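Local coordinates for anthrone oxidase-like protein (PDB 5F9P), which probably acts as an oxygenase that cleaves a carbon-carbon bond, opening ring B during atypical angucycline biosynthesis, at residues P117-T131 against V211-H225. Residues are numbered along the deposited sequence; the frame is centred on the assembly and turned at random.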
loop_
_atom_site.group_PDB
_atom_site.type_symbol
_atom_site.label_atom_id
_atom_site.label_comp_id
_atom_site.label_asym_id
_atom_site.label_seq_id
_atom_site.Cartn_x
_atom_site.Cartn_y
_atom_site.Cartn_z
ATOM N N PRO A 117 -3.242 -11.127 7.367
ATOM C CA PRO A 117 -3.960 -12.144 6.581
ATOM C C PRO A 117 -5.206 -12.651 7.298
ATOM O O PRO A 117 -6.121 -13.166 6.644
ATOM C CB PRO A 117 -2.940 -13.283 6.430
ATOM C CG PRO A 117 -1.626 -12.756 6.985
ATOM C CD PRO A 117 -1.939 -11.603 7.870
ATOM N N GLY A 118 -5.246 -12.490 8.619
ATOM C CA GLY A 118 -6.359 -12.984 9.416
ATOM C C GLY A 118 -7.637 -12.153 9.379
ATOM O O GLY A 118 -8.695 -12.625 9.799
ATOM N N ARG A 119 -7.554 -10.921 8.884
ATOM C CA ARG A 119 -8.713 -10.033 8.883
ATOM C C ARG A 119 -9.631 -10.266 7.690
ATOM O O ARG A 119 -10.799 -9.869 7.693
ATOM C CB ARG A 119 -8.257 -8.579 8.846
ATOM C CG ARG A 119 -7.068 -8.251 9.712
ATOM C CD ARG A 119 -6.930 -6.742 9.819
ATOM N NE ARG A 119 -7.776 -6.192 10.870
ATOM C CZ ARG A 119 -8.917 -5.529 10.680
ATOM N NH1 ARG A 119 -9.398 -5.302 9.459
ATOM N NH2 ARG A 119 -9.582 -5.084 11.734
ATOM N N ASP A 120 -9.084 -10.871 6.646
ATOM C CA ASP A 120 -9.802 -10.981 5.381
ATOM C C ASP A 120 -10.286 -9.634 4.834
ATOM O O ASP A 120 -11.369 -9.530 4.259
ATOM C CB ASP A 120 -10.955 -11.967 5.503
ATOM C CG ASP A 120 -10.472 -13.389 5.611
ATOM O OD1 ASP A 120 -9.295 -13.638 5.264
ATOM O OD2 ASP A 120 -11.262 -14.254 6.039
ATOM N N ASP A 121 -9.463 -8.609 5.002
ATOM C CA ASP A 121 -9.722 -7.314 4.392
ATOM C C ASP A 121 -9.577 -7.379 2.881
ATOM O O ASP A 121 -8.492 -7.706 2.383
ATOM C CB ASP A 121 -8.705 -6.313 4.910
ATOM C CG ASP A 121 -8.865 -6.045 6.386
ATOM O OD1 ASP A 121 -9.995 -5.696 6.786
ATOM O OD2 ASP A 121 -7.874 -6.186 7.138
ATOM N N TYR A 122 -10.645 -7.059 2.149
ATOM C CA TYR A 122 -10.503 -6.768 0.720
ATOM C C TYR A 122 -9.824 -5.399 0.600
ATOM O O TYR A 122 -10.353 -4.382 1.063
ATOM C CB TYR A 122 -11.845 -6.793 -0.018
ATOM C CG TYR A 122 -11.692 -6.787 -1.530
ATOM C CD1 TYR A 122 -11.345 -7.948 -2.208
ATOM C CD2 TYR A 122 -11.861 -5.616 -2.273
ATOM C CE1 TYR A 122 -11.181 -7.959 -3.581
ATOM C CE2 TYR A 122 -11.700 -5.621 -3.651
ATOM C CZ TYR A 122 -11.368 -6.800 -4.300
ATOM O OH TYR A 122 -11.194 -6.829 -5.669
ATOM N N THR A 123 -8.629 -5.381 0.017
ATOM C CA THR A 123 -7.773 -4.204 0.112
ATOM C C THR A 123 -7.707 -3.475 -1.211
ATOM O O THR A 123 -7.461 -4.077 -2.265
ATOM C CB THR A 123 -6.358 -4.581 0.621
ATOM O OG1 THR A 123 -6.464 -5.098 1.958
ATOM C CG2 THR A 123 -5.415 -3.354 0.630
ATOM N N VAL A 124 -7.929 -2.170 -1.147
ATOM C CA VAL A 124 -8.038 -1.341 -2.345
ATOM C C VAL A 124 -6.955 -0.255 -2.341
ATOM O O VAL A 124 -6.809 0.486 -1.372
ATOM C CB VAL A 124 -9.454 -0.718 -2.434
ATOM C CG1 VAL A 124 -9.603 0.164 -3.680
ATOM C CG2 VAL A 124 -10.496 -1.820 -2.427
ATOM N N PHE A 125 -6.197 -0.177 -3.430
ATOM C CA PHE A 125 -4.983 0.632 -3.487
ATOM C C PHE A 125 -4.945 1.521 -4.735
ATOM O O PHE A 125 -5.255 1.070 -5.838
ATOM C CB PHE A 125 -3.766 -0.304 -3.478
ATOM C CG PHE A 125 -2.458 0.387 -3.678
ATOM C CD1 PHE A 125 -1.876 1.110 -2.651
ATOM C CD2 PHE A 125 -1.799 0.306 -4.892
ATOM C CE1 PHE A 125 -0.664 1.740 -2.835
ATOM C CE2 PHE A 125 -0.594 0.927 -5.077
ATOM C CZ PHE A 125 -0.021 1.655 -4.049
ATOM N N THR A 126 -4.570 2.785 -4.544
ATOM C CA THR A 126 -4.342 3.707 -5.651
ATOM C C THR A 126 -3.183 4.626 -5.318
ATOM O O THR A 126 -3.135 5.208 -4.235
ATOM C CB THR A 126 -5.578 4.598 -5.951
ATOM O OG1 THR A 126 -6.711 3.773 -6.242
ATOM C CG2 THR A 126 -5.300 5.498 -7.156
ATOM N N VAL A 127 -2.250 4.754 -6.250
ATOM C CA VAL A 127 -1.212 5.773 -6.135
ATOM C C VAL A 127 -1.502 6.842 -7.175
ATOM O O VAL A 127 -1.602 6.537 -8.375
ATOM C CB VAL A 127 0.206 5.194 -6.331
ATOM C CG1 VAL A 127 0.258 4.310 -7.552
ATOM C CG2 VAL A 127 1.234 6.321 -6.440
ATOM N N PHE A 128 -1.678 8.080 -6.707
ATOM C CA PHE A 128 -1.980 9.214 -7.587
ATOM C C PHE A 128 -0.745 10.074 -7.772
ATOM O O PHE A 128 -0.234 10.641 -6.798
ATOM C CB PHE A 128 -3.041 10.141 -6.985
ATOM C CG PHE A 128 -4.325 9.460 -6.558
ATOM C CD1 PHE A 128 -4.429 8.866 -5.317
ATOM C CD2 PHE A 128 -5.444 9.491 -7.371
ATOM C CE1 PHE A 128 -5.616 8.268 -4.906
ATOM C CE2 PHE A 128 -6.626 8.901 -6.972
ATOM C CZ PHE A 128 -6.718 8.292 -5.730
ATOM N N PRO A 129 -0.254 10.189 -9.014
ATOM C CA PRO A 129 0.729 11.255 -9.239
ATOM C C PRO A 129 -0.030 12.582 -9.181
ATOM O O PRO A 129 -1.117 12.681 -9.751
ATOM C CB PRO A 129 1.243 10.973 -10.660
ATOM C CG PRO A 129 0.136 10.238 -11.321
ATOM C CD PRO A 129 -0.577 9.449 -10.243
ATOM N N VAL A 130 0.514 13.569 -8.480
ATOM C CA VAL A 130 -0.155 14.866 -8.354
ATOM C C VAL A 130 0.802 16.001 -8.687
ATOM O O VAL A 130 2.017 15.812 -8.736
ATOM C CB VAL A 130 -0.688 15.082 -6.923
ATOM C CG1 VAL A 130 -1.754 14.023 -6.580
ATOM C CG2 VAL A 130 0.454 15.031 -5.943
ATOM N N THR A 131 0.250 17.181 -8.927
ATOM C CA THR A 131 1.075 18.351 -9.143
ATOM C C THR A 131 1.714 18.684 -7.814
ATOM O O THR A 131 1.115 18.455 -6.756
ATOM C CB THR A 131 0.252 19.551 -9.637
ATOM O OG1 THR A 131 -0.735 19.880 -8.658
ATOM C CG2 THR A 131 -0.442 19.223 -10.960
ATOM N N VAL A 211 -5.990 17.853 -9.546
ATOM C CA VAL A 211 -4.548 17.936 -9.345
ATOM C C VAL A 211 -3.782 16.663 -9.693
ATOM O O VAL A 211 -2.581 16.596 -9.466
ATOM C CB VAL A 211 -4.183 18.372 -7.893
ATOM C CG1 VAL A 211 -4.792 19.735 -7.557
ATOM C CG2 VAL A 211 -4.635 17.327 -6.897
ATOM N N VAL A 212 -4.470 15.664 -10.243
ATOM C CA VAL A 212 -3.801 14.471 -10.772
ATOM C C VAL A 212 -2.938 14.826 -11.987
ATOM O O VAL A 212 -3.399 15.491 -12.914
ATOM C CB VAL A 212 -4.819 13.369 -11.168
ATOM C CG1 VAL A 212 -4.149 12.296 -12.008
ATOM C CG2 VAL A 212 -5.457 12.755 -9.916
ATOM N N ALA A 213 -1.691 14.366 -11.985
ATOM C CA ALA A 213 -0.732 14.756 -13.011
ATOM C C ALA A 213 -0.180 13.539 -13.749
ATOM O O ALA A 213 1.025 13.283 -13.732
ATOM C CB ALA A 213 0.402 15.543 -12.383
ATOM N N GLY A 214 -1.052 12.776 -14.386
ATOM C CA GLY A 214 -0.628 11.525 -14.999
ATOM C C GLY A 214 -1.613 10.420 -14.671
ATOM O O GLY A 214 -2.577 10.656 -13.946
ATOM N N GLU A 215 -1.383 9.222 -15.200
ATOM C CA GLU A 215 -2.287 8.105 -14.968
ATOM C C GLU A 215 -2.075 7.552 -13.561
ATOM O O GLU A 215 -0.959 7.175 -13.197
ATOM C CB GLU A 215 -2.088 6.997 -16.022
ATOM C CG GLU A 215 -3.114 5.843 -15.890
ATOM C CD GLU A 215 -2.996 4.751 -16.965
ATOM O OE1 GLU A 215 -3.841 3.818 -16.956
ATOM O OE2 GLU A 215 -2.072 4.815 -17.810
ATOM N N PRO A 216 -3.135 7.538 -12.747
ATOM C CA PRO A 216 -2.991 6.871 -11.445
ATOM C C PRO A 216 -2.895 5.359 -11.649
ATOM O O PRO A 216 -3.316 4.860 -12.702
ATOM C CB PRO A 216 -4.291 7.232 -10.712
ATOM C CG PRO A 216 -4.865 8.433 -11.485
ATOM C CD PRO A 216 -4.436 8.214 -12.897
ATOM N N TYR A 217 -2.325 4.647 -10.684
ATOM C CA TYR A 217 -2.334 3.189 -10.715
ATOM C C TYR A 217 -3.203 2.683 -9.575
ATOM O O TYR A 217 -2.983 3.022 -8.407
ATOM C CB TYR A 217 -0.922 2.584 -10.604
ATOM C CG TYR A 217 -0.951 1.058 -10.500
ATOM C CD1 TYR A 217 -0.876 0.262 -11.638
ATOM C CD2 TYR A 217 -1.108 0.426 -9.272
ATOM C CE1 TYR A 217 -0.927 -1.115 -11.550
ATOM C CE2 TYR A 217 -1.161 -0.949 -9.168
ATOM C CZ TYR A 217 -1.064 -1.716 -10.313
ATOM O OH TYR A 217 -1.116 -3.083 -10.230
ATOM N N SER A 218 -4.201 1.876 -9.905
ATOM C CA SER A 218 -5.001 1.270 -8.858
ATOM C C SER A 218 -5.061 -0.242 -9.025
ATOM O O SER A 218 -4.889 -0.777 -10.132
ATOM C CB SER A 218 -6.398 1.903 -8.796
ATOM O OG SER A 218 -7.125 1.603 -9.956
ATOM N N ASN A 219 -5.258 -0.935 -7.913
ATOM C CA ASN A 219 -5.421 -2.387 -7.946
ATOM C C ASN A 219 -6.051 -2.803 -6.632
ATOM O O ASN A 219 -6.139 -1.996 -5.697
ATOM C CB ASN A 219 -4.082 -3.106 -8.201
ATOM C CG ASN A 219 -4.263 -4.579 -8.659
ATOM O OD1 ASN A 219 -5.377 -5.031 -8.923
ATOM N ND2 ASN A 219 -3.154 -5.315 -8.754
ATOM N N THR A 220 -6.518 -4.043 -6.566
ATOM C CA THR A 220 -7.109 -4.556 -5.340
ATOM C C THR A 220 -6.303 -5.777 -4.938
ATOM O O THR A 220 -5.625 -6.366 -5.777
ATOM C CB THR A 220 -8.579 -4.943 -5.540
ATOM O OG1 THR A 220 -8.673 -5.892 -6.610
ATOM C CG2 THR A 220 -9.421 -3.701 -5.894
ATOM N N TYR A 221 -6.366 -6.159 -3.667
ATOM C CA TYR A 221 -5.447 -7.180 -3.151
ATOM C C TYR A 221 -6.077 -8.015 -2.053
ATOM O O TYR A 221 -6.989 -7.565 -1.359
ATOM C CB TYR A 221 -4.193 -6.530 -2.545
ATOM C CG TYR A 221 -3.360 -5.733 -3.507
ATOM C CD1 TYR A 221 -2.366 -6.340 -4.271
ATOM C CD2 TYR A 221 -3.569 -4.370 -3.664
ATOM C CE1 TYR A 221 -1.610 -5.600 -5.165
ATOM C CE2 TYR A 221 -2.822 -3.620 -4.560
ATOM C CZ TYR A 221 -1.843 -4.233 -5.302
ATOM O OH TYR A 221 -1.096 -3.481 -6.195
ATOM N N GLN A 222 -5.553 -9.226 -1.889
ATOM C CA GLN A 222 -5.752 -9.998 -0.671
ATOM C C GLN A 222 -4.439 -9.966 0.116
ATOM O O GLN A 222 -3.361 -10.087 -0.466
ATOM C CB GLN A 222 -6.125 -11.450 -1.019
ATOM C CG GLN A 222 -6.254 -12.372 0.199
ATOM C CD GLN A 222 -6.323 -13.867 -0.154
ATOM O OE1 GLN A 222 -6.081 -14.272 -1.296
ATOM N NE2 GLN A 222 -6.644 -14.689 0.839
ATOM N N VAL A 223 -4.503 -9.797 1.429
ATOM C CA VAL A 223 -3.274 -9.873 2.220
ATOM C C VAL A 223 -2.970 -11.342 2.435
ATOM O O VAL A 223 -3.832 -12.074 2.900
ATOM C CB VAL A 223 -3.391 -9.182 3.587
ATOM C CG1 VAL A 223 -2.135 -9.480 4.436
ATOM C CG2 VAL A 223 -3.587 -7.678 3.414
ATOM N N VAL A 224 -1.756 -11.770 2.098
ATOM C CA VAL A 224 -1.434 -13.198 2.146
ATOM C C VAL A 224 -0.332 -13.568 3.138
ATOM O O VAL A 224 -0.133 -14.739 3.415
ATOM C CB VAL A 224 -1.080 -13.763 0.735
ATOM C CG1 VAL A 224 -2.291 -13.656 -0.223
ATOM C CG2 VAL A 224 0.144 -13.056 0.159
ATOM N N HIS A 225 0.376 -12.580 3.680
ATOM C CA HIS A 225 1.504 -12.874 4.560
ATOM C C HIS A 225 1.931 -11.613 5.295
ATOM O O HIS A 225 2.001 -10.526 4.710
ATOM C CB HIS A 225 2.672 -13.453 3.740
ATOM C CG HIS A 225 3.758 -14.090 4.561
ATOM N ND1 HIS A 225 3.659 -15.369 5.065
ATOM C CD2 HIS A 225 4.988 -13.640 4.920
ATOM C CE1 HIS A 225 4.768 -15.672 5.720
ATOM N NE2 HIS A 225 5.594 -14.641 5.643
HETATM O O HOH W 1 -5.460 -14.356 3.462
HETATM O O HOH W 2 -6.876 -9.602 2.592
#
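Tyr122 and Thr220 meet because the tyrosine CG stands anti to its own backbone N (chi1 -168°), which sends the ring across to the other strand. Thr220 OG1 sits between its backbone N and carbonyl carbon (chi1 56°) and donates to Tyr122 OH over 2.8 Å. OG1 also has a bond from Asp53 N, so the threonine hydroxyl is used as both donor and acceptor. Thr220 CG2 packs against Tyr122 CE2, 3.7 Å away, and lies alongside Val124.

On the other face of the sheet, Phe125 CB reaches the edge of the Tyr221 ring, 3.6 Å from Tyr221 CE2. The Phe125 ring brings CE2 to the edge of Tyr217. Val127 CG1 packs on Tyr217 CB at 3.7 Å. Leu13 and Leu15 of strand 10-17 add to this apolar layer.

Strands 122-130 and 217-225 run antiparallel, at 174°, as neighbours in the eight-stranded barrel that this single chain closes, consistent with the dimeric alpha-beta barrel clan of its monooxygenase domain. Thr123, Phe125 and Val127 form hydrogen-bonded pairs with Tyr221, Asn219 and Tyr217. The Phe125 N to Asn219 O bond is 2.9 Å.

Beyond Phe128 the register shifts by two. Pro129 CD rests on Pro216 CA, and Pro129 O accepts from Ala213 N at 2.9 Å. At the opposite end, a water appears to bridge Val223 N and Asp121 O, at distances so short that the bonds are doubtful.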